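Local coordinates for protein tryptophan decarboxylase 1 (Oryza sativa subsp. japonica, PDB 6KHO) that catalyses the pyridoxal 5'-phosphate-dependent decarboxylation of L-tryptophan to tryptamine and of 5-hydroxy-L-tryptophan to serotonin, at residues A[127-130]-A[131-135]; A[75-78]-A[79-83]; A[462-465]-A[466-469]. All coordinates share one frame; numbering follows the deposited sequence.

Interaction 1: A[127-130]-A[131-135]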
loop_
_atom_site.group_PDB
_atom_site.type_symbol
_atom_site.label_atom_id
_atom_site.label_comp_id
_atom_site.label_asym_id
_atom_site.label_seq_id
_atom_site.Cartn_x
_atom_site.Cartn_y
_atom_site.Cartn_z
ATOM N N PHE A 127 -10.751 1.019 7.418
ATOM C CA PHE A 127 -10.594 2.472 7.412
ATOM C C PHE A 127 -11.003 3.086 8.752
ATOM O O PHE A 127 -10.410 4.075 9.194
ATOM C CB PHE A 127 -11.389 3.110 6.268
ATOM C CG PHE A 127 -12.649 2.375 5.851
ATOM C CD1 PHE A 127 -13.785 2.371 6.649
ATOM C CD2 PHE A 127 -12.724 1.777 4.602
ATOM C CE1 PHE A 127 -14.957 1.723 6.224
ATOM C CE2 PHE A 127 -13.880 1.130 4.169
ATOM C CZ PHE A 127 -15.001 1.098 4.977
ATOM N N THR A 128 -12.019 2.523 9.405
ATOM C CA THR A 128 -12.422 2.930 10.742
ATOM C C THR A 128 -12.373 1.726 11.673
ATOM O O THR A 128 -12.407 0.562 11.233
ATOM C CB THR A 128 -13.844 3.529 10.774
ATOM O OG1 THR A 128 -14.793 2.551 10.333
ATOM C CG2 THR A 128 -13.952 4.801 9.898
ATOM N N TRP A 129 -12.285 2.035 12.973
ATOM C CA TRP A 129 -12.416 1.013 14.011
ATOM C C TRP A 129 -13.702 0.209 13.829
ATOM O O TRP A 129 -13.682 -1.023 13.837
ATOM C CB TRP A 129 -12.365 1.686 15.392
ATOM C CG TRP A 129 -12.580 0.736 16.561
ATOM C CD1 TRP A 129 -11.618 0.070 17.263
ATOM C CD2 TRP A 129 -13.836 0.351 17.143
ATOM N NE1 TRP A 129 -12.200 -0.726 18.236
ATOM C CE2 TRP A 129 -13.556 -0.552 18.193
ATOM C CE3 TRP A 129 -15.166 0.709 16.896
ATOM C CZ2 TRP A 129 -14.562 -1.127 18.986
ATOM C CZ3 TRP A 129 -16.176 0.118 17.677
ATOM C CH2 TRP A 129 -15.860 -0.788 18.705
ATOM N N GLN A 130 -14.827 0.894 13.613
ATOM C CA GLN A 130 -16.105 0.204 13.496
ATOM C C GLN A 130 -16.141 -0.724 12.288
ATOM O O GLN A 130 -16.777 -1.792 12.347
ATOM C CB GLN A 130 -17.247 1.220 13.406
ATOM C CG GLN A 130 -18.630 0.571 13.386
ATOM C CD GLN A 130 -18.879 -0.289 14.607
ATOM O OE1 GLN A 130 -18.601 -1.502 14.616
ATOM N NE2 GLN A 130 -19.408 0.331 15.653
ATOM N N ALA A 131 -15.462 -0.332 11.195
ATOM C CA ALA A 131 -15.345 -1.141 9.979
ATOM C C ALA A 131 -14.789 -2.527 10.227
ATOM O O ALA A 131 -14.981 -3.403 9.373
ATOM C CB ALA A 131 -14.421 -0.475 8.957
ATOM N N SER A 132 -14.069 -2.735 11.368
ATOM C CA SER A 132 -13.659 -4.028 11.920
ATOM C C SER A 132 -12.813 -3.837 13.179
ATOM O O SER A 132 -11.586 -3.674 13.082
ATOM C CB SER A 132 -12.864 -4.844 10.894
ATOM O OG SER A 132 -12.733 -6.172 11.355
ATOM N N PRO A 133 -13.429 -3.857 14.369
ATOM C CA PRO A 133 -12.677 -3.528 15.592
ATOM C C PRO A 133 -11.392 -4.318 15.789
ATOM O O PRO A 133 -10.357 -3.720 16.096
ATOM C CB PRO A 133 -13.712 -3.803 16.691
ATOM C CG PRO A 133 -15.001 -3.366 16.061
ATOM C CD PRO A 133 -14.887 -3.881 14.615
ATOM N N ALA A 134 -11.429 -5.639 15.612
ATOM C CA ALA A 134 -10.239 -6.461 15.826
ATOM C C ALA A 134 -9.073 -6.025 14.942
ATOM O O ALA A 134 -7.921 -6.083 15.371
ATOM C CB ALA A 134 -10.573 -7.946 15.566
ATOM N N ALA A 135 -9.344 -5.590 13.707
ATOM C CA ALA A 135 -8.246 -5.239 12.805
ATOM C C ALA A 135 -7.481 -4.025 13.309
ATOM O O ALA A 135 -6.243 -3.979 13.234
ATOM C CB ALA A 135 -8.783 -4.980 11.394
HETATM O O HOH W 1 -10.721 -1.559 11.678
#

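Interaction 2: A[75-78]-A[79-83]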
loop_
_atom_site.group_PDB
_atom_site.type_symbol
_atom_site.label_atom_id
_atom_site.label_comp_id
_atom_site.label_asym_id
_atom_site.label_seq_id
_atom_site.Cartn_x
_atom_site.Cartn_y
_atom_site.Cartn_z
ATOM N N ALA A 75 -10.431 -21.865 -16.979
ATOM C CA ALA A 75 -9.471 -22.957 -17.033
ATOM C C ALA A 75 -9.319 -23.563 -15.647
ATOM O O ALA A 75 -9.468 -22.856 -14.639
ATOM C CB ALA A 75 -8.097 -22.492 -17.536
ATOM N N PRO A 76 -9.021 -24.862 -15.561
ATOM C CA PRO A 76 -8.738 -25.456 -14.249
ATOM C C PRO A 76 -7.569 -24.745 -13.603
ATOM O O PRO A 76 -6.612 -24.336 -14.276
ATOM C CB PRO A 76 -8.396 -26.917 -14.575
ATOM C CG PRO A 76 -9.051 -27.164 -15.890
ATOM C CD PRO A 76 -8.952 -25.867 -16.639
ATOM N N PHE A 77 -7.663 -24.571 -12.288
ATOM C CA PHE A 77 -6.596 -23.881 -11.575
ATOM C C PHE A 77 -5.267 -24.617 -11.705
ATOM O O PHE A 77 -4.214 -24.001 -11.556
ATOM C CB PHE A 77 -6.975 -23.699 -10.102
ATOM C CG PHE A 77 -6.027 -22.815 -9.339
ATOM C CD1 PHE A 77 -5.936 -21.460 -9.627
ATOM C CD2 PHE A 77 -5.226 -23.342 -8.326
ATOM C CE1 PHE A 77 -5.066 -20.636 -8.922
ATOM C CE2 PHE A 77 -4.354 -22.527 -7.614
ATOM C CZ PHE A 77 -4.265 -21.174 -7.918
ATOM N N ASP A 78 -5.291 -25.920 -12.001
ATOM C CA ASP A 78 -4.045 -26.623 -12.287
ATOM C C ASP A 78 -3.306 -26.007 -13.469
ATOM O O ASP A 78 -2.074 -26.043 -13.510
ATOM C CB ASP A 78 -4.327 -28.096 -12.569
ATOM C CG ASP A 78 -5.255 -28.705 -11.544
ATOM O OD1 ASP A 78 -6.456 -28.306 -11.489
ATOM O OD2 ASP A 78 -4.768 -29.559 -10.776
ATOM N N VAL A 79 -4.041 -25.466 -14.443
ATOM C CA VAL A 79 -3.418 -24.828 -15.601
ATOM C C VAL A 79 -2.770 -23.506 -15.201
ATOM O O VAL A 79 -1.656 -23.189 -15.630
ATOM C CB VAL A 79 -4.461 -24.636 -16.715
ATOM C CG1 VAL A 79 -3.893 -23.768 -17.841
ATOM C CG2 VAL A 79 -4.931 -25.998 -17.240
ATOM N N THR A 80 -3.454 -22.717 -14.368
ATOM C CA THR A 80 -2.857 -21.489 -13.855
ATOM C C THR A 80 -1.553 -21.778 -13.124
ATOM O O THR A 80 -0.541 -21.106 -13.346
ATOM C CB THR A 80 -3.853 -20.788 -12.936
ATOM O OG1 THR A 80 -5.082 -20.608 -13.656
ATOM C CG2 THR A 80 -3.294 -19.429 -12.479
ATOM N N MET A 81 -1.548 -22.806 -12.270
ATOM C CA MET A 81 -0.328 -23.178 -11.555
ATOM C C MET A 81 0.748 -23.714 -12.497
ATOM O O MET A 81 1.941 -23.506 -12.251
ATOM C CB MET A 81 -0.637 -24.221 -10.478
ATOM C CG MET A 81 -1.563 -23.721 -9.353
ATOM S SD MET A 81 -0.820 -22.352 -8.436
ATOM C CE MET A 81 0.630 -23.159 -7.769
ATOM N N LYS A 82 0.366 -24.424 -13.565
ATOM C CA LYS A 82 1.393 -24.865 -14.508
ATOM C C LYS A 82 2.051 -23.674 -15.201
ATOM O O LYS A 82 3.276 -23.649 -15.369
ATOM C CB LYS A 82 0.810 -25.837 -15.541
ATOM C CG LYS A 82 1.868 -26.361 -16.520
ATOM C CD LYS A 82 1.266 -27.318 -17.539
ATOM C CE LYS A 82 2.342 -28.071 -18.326
ATOM N NZ LYS A 82 1.781 -29.359 -18.852
ATOM N N GLU A 83 1.260 -22.675 -15.600
ATOM C CA GLU A 83 1.842 -21.469 -16.195
ATOM C C GLU A 83 2.680 -20.692 -15.190
ATOM O O GLU A 83 3.708 -20.116 -15.560
ATOM C CB GLU A 83 0.739 -20.596 -16.801
ATOM C CG GLU A 83 -0.050 -21.370 -17.885
ATOM C CD GLU A 83 -1.019 -20.508 -18.682
ATOM O OE1 GLU A 83 -1.358 -19.396 -18.232
ATOM O OE2 GLU A 83 -1.451 -20.951 -19.767
#

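Interaction 3: A[462-465]-A[466-469]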
loop_
_atom_site.group_PDB
_atom_site.type_symbol
_atom_site.label_atom_id
_atom_site.label_comp_id
_atom_site.label_asym_id
_atom_site.label_seq_id
_atom_site.Cartn_x
_atom_site.Cartn_y
_atom_site.Cartn_z
ATOM N N MET A 462 31.720 -8.760 -10.015
ATOM C CA MET A 462 30.287 -8.787 -9.742
ATOM C C MET A 462 29.509 -9.441 -10.880
ATOM O O MET A 462 28.648 -10.298 -10.648
ATOM C CB MET A 462 29.788 -7.358 -9.501
ATOM C CG MET A 462 28.271 -7.216 -9.411
ATOM S SD MET A 462 27.734 -5.488 -9.351
ATOM C CE MET A 462 27.626 -5.055 -11.091
ATOM N N GLU A 463 29.782 -9.033 -12.121
ATOM C CA GLU A 463 29.036 -9.580 -13.248
ATOM C C GLU A 463 29.363 -11.052 -13.458
ATOM O O GLU A 463 28.521 -11.804 -13.961
ATOM C CB GLU A 463 29.314 -8.751 -14.508
ATOM C CG GLU A 463 28.989 -7.259 -14.327
ATOM C CD GLU A 463 29.392 -6.385 -15.515
ATOM O OE1 GLU A 463 28.594 -5.498 -15.898
ATOM O OE2 GLU A 463 30.506 -6.566 -16.054
ATOM N N ARG A 464 30.558 -11.479 -13.038
ATOM C CA ARG A 464 30.959 -12.879 -13.128
ATOM C C ARG A 464 30.305 -13.726 -12.045
ATOM O O ARG A 464 29.926 -14.871 -12.298
ATOM C CB ARG A 464 32.481 -12.988 -13.036
ATOM C CG ARG A 464 33.170 -12.838 -14.377
ATOM C CD ARG A 464 34.669 -13.044 -14.275
ATOM N NE ARG A 464 35.299 -12.884 -15.582
ATOM C CZ ARG A 464 36.448 -13.453 -15.933
ATOM N NH1 ARG A 464 37.105 -14.224 -15.075
ATOM N NH2 ARG A 464 36.937 -13.248 -17.148
ATOM N N LEU A 465 30.188 -13.201 -10.826
ATOM C CA LEU A 465 29.477 -13.949 -9.798
ATOM C C LEU A 465 28.012 -14.133 -10.179
ATOM O O LEU A 465 27.442 -15.209 -9.970
ATOM C CB LEU A 465 29.619 -13.248 -8.448
ATOM C CG LEU A 465 31.056 -13.146 -7.927
ATOM C CD1 LEU A 465 31.196 -12.033 -6.905
ATOM C CD2 LEU A 465 31.533 -14.468 -7.334
ATOM N N ASN A 466 27.405 -13.116 -10.805
ATOM C CA ASN A 466 25.983 -13.188 -11.140
ATOM C C ASN A 466 25.702 -14.170 -12.280
ATOM O O ASN A 466 24.667 -14.848 -12.266
ATOM C CB ASN A 466 25.451 -11.801 -11.488
ATOM C CG ASN A 466 25.426 -10.860 -10.278
ATOM O OD1 ASN A 466 25.562 -11.295 -9.129
ATOM N ND2 ASN A 466 25.265 -9.572 -10.539
ATOM N N LYS A 467 26.588 -14.253 -13.285
ATOM C CA LYS A 467 26.359 -15.198 -14.383
ATOM C C LYS A 467 26.430 -16.641 -13.905
ATOM O O LYS A 467 25.840 -17.528 -14.535
ATOM C CB LYS A 467 27.377 -14.979 -15.509
ATOM C CG LYS A 467 28.818 -15.132 -15.047
ATOM C CD LYS A 467 29.827 -15.301 -16.183
ATOM C CE LYS A 467 31.134 -15.893 -15.655
ATOM N NZ LYS A 467 30.905 -17.187 -14.947
ATOM N N THR A 468 27.127 -16.877 -12.794
ATOM C CA THR A 468 27.230 -18.206 -12.199
ATOM C C THR A 468 25.863 -18.776 -11.811
ATOM O O THR A 468 25.634 -19.989 -11.909
ATOM C CB THR A 468 28.149 -18.110 -10.980
ATOM O OG1 THR A 468 29.515 -18.135 -11.418
ATOM C CG2 THR A 468 27.931 -19.224 -10.034
ATOM N N GLY A 469 24.943 -17.926 -11.369
ATOM C CA GLY A 469 23.703 -18.406 -10.810
ATOM C C GLY A 469 23.791 -18.853 -9.368
ATOM O O GLY A 469 22.758 -19.204 -8.784
#

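Interaction 1: A[127-130]-A[131-135]
Phe127 brings CE1 of its ring to within 3.5 Å of CB of Ala131, an oblique apolar contact in the loop that leads into helix 133-149. The small Ala131 side chain suits the place because its CB meets both this ring and, at 3.3 Å, OG1 of Thr128. The Phe127 ring is close to Val380 and Gly381, both of which bind pyridoxal 5'-phosphate, and it meets Phe103 of the second subunit edge-to-face. Thr128 then turns its hydroxyl back over its own main chain: with chi1 at 61°, OG1 is tucked in, flanked by N and C, and accepts a hydrogen bond from the amide of Ala131 (N to OG1, 3.1 Å). Trp129 opens a type I beta turn that closes at Ser132, whose N donates to Trp129 O over 3.0 Å from well above the carbonyl plane. The indole swings out to lie across Pro133, the first residue of the helix. Pro133 CG stands 3.7 Å from the centroid of the six-membered ring and 10° off its normal, a CH-pi contact over the face, while NE1 is tied to Glu137 one helical turn further on. Proline suits this place because it has no amide hydrogen to satisfy and offers the indole a rigid apolar ring. The backbone O of Gln130 is hydrogen-bonded to Thr93 OG1 of the second subunit. A water bridges the turn, donating to Thr128 O and Ser132 O at 2.7 Å each. Hydroxyl, water and second subunit thus satisfy polar atoms here, consistent with a loop whose shape depends partly on the dimer.

Interaction 2: A[75-78]-A[79-83]
Phe77 and Met81, one helical turn apart at the start of helix 77-88, form a Met-aromatic contact. The sulfur SD of Met81 lies 4.3 Å from the centroid of the Phe77 ring, 45° off its normal, so it approaches obliquely. The neighbouring methylene comes nearer still to the ring atoms, with Met81 CG at 3.5 Å from Phe77 CE2. In Phe77, CG is anti to N (chi1 -171°), so the ring points out from the helix and leans toward the next turn, where Met81 bends beside it at chi2 and chi3. A flexible thioether suits this place, as it can follow the outline of a ring that also stacks on Tyr33.

Other apolar contacts are lighter. Thr80 CB reaches Phe77 CD1 at 4.0 Å, and on another side of the helix Val79 CG2 meets Pro76 CD at 4.1 Å. Ala75 lies near Val79 as well, beside the first turn, where Pro76 occupies the N-cap position.

The hydrogen bonds are those of the main chain. Val79 N donates a hydrogen bond to Pro76 O at 2.8 Å, three residues back and from above the carbonyl plane, whereas Met81 N to Phe77 O, at 3.0 Å, is the straighter four-residue bond of a settled alpha helix. Lys82 N to Asp78 O continues the pattern at 2.9 Å.

Thr80 and Glu83 face the second subunit, through a hydrogen bond of Thr80 OG1 to Thr395 and a salt bridge of Glu83 to Arg394, whereas Asp78 and Lys82 lie on the exposed side. Buried Phe77, Thr80 and Met81 against exposed Asp78 and Lys82 mark the first turns of an amphipathic helix, here one partly covered by the partner subunit at the homodimer interface.

Interaction 3: A[462-465]-A[466-469]
The C-terminal turns of helix 451-468, which end at a glycine with positive phi, hold Asn466 against Met462 one turn earlier. Asn466 N donates to Met462 O at 3.1 Å, and the amide group of the side chain lies over the same carbonyl, with CG 3.3 Å from Met462 O. That carboxamide has its main task elsewhere: OD1 accepts a hydrogen bond from the backbone N of Val473, beyond the helix end. A leucine in place of Asn466 would probably leave the Val473 amide without its acceptor and release the chain after the helix to shift.

Lys467 N reaches Glu463 O, and its aliphatic chain then runs beside that of Arg464, pointing the same way, with Lys467 CE at 3.9 Å from Arg464 CG. Its chi1 of 59° folds CG back above the peptide backbone, pressed to 3.0 Å from Arg464 O. The two positive ends remain apart, and Arg464 has its own counter-charge in Glu460, so the long chains can pair through their methylenes. Leu465 suits the buried side, packing on Leu504 and Thr508 of helix 495-513.

Near the end the bonding frays. Thr468 N makes only weak bonds, to Arg464 O at 3.5 Å and Leu465 O at 3.3 Å. Gly469 fits here because, at its phi of 81°, a side chain would press on the preceding carbonyl oxygen. Thr468 adds a hydroxyl near the turn, with OG1 in a weak hydrogen bond to Arg464 O at 3.4 Å.

Each contact sits at a helix end or start, yet all three belong to different helices: interaction 2 and interaction 1 begin helices 77-88 and 133-149, and interaction 3 ends helix 451-468. Interaction 1 is buried and lies near the cofactor site, and aromatic packing, a turn and a water hold it. Interactions 2 and 3 are partly buried and lie away from the annotated sites, relying more on regular backbone bonds, with some charged side chains on their exposed flanks. Interactions 1 and 2 both touch the second subunit, their centres 36 Å apart; interaction 3 packs within its own chain, on the opposite side of the chain's centre from interaction 1.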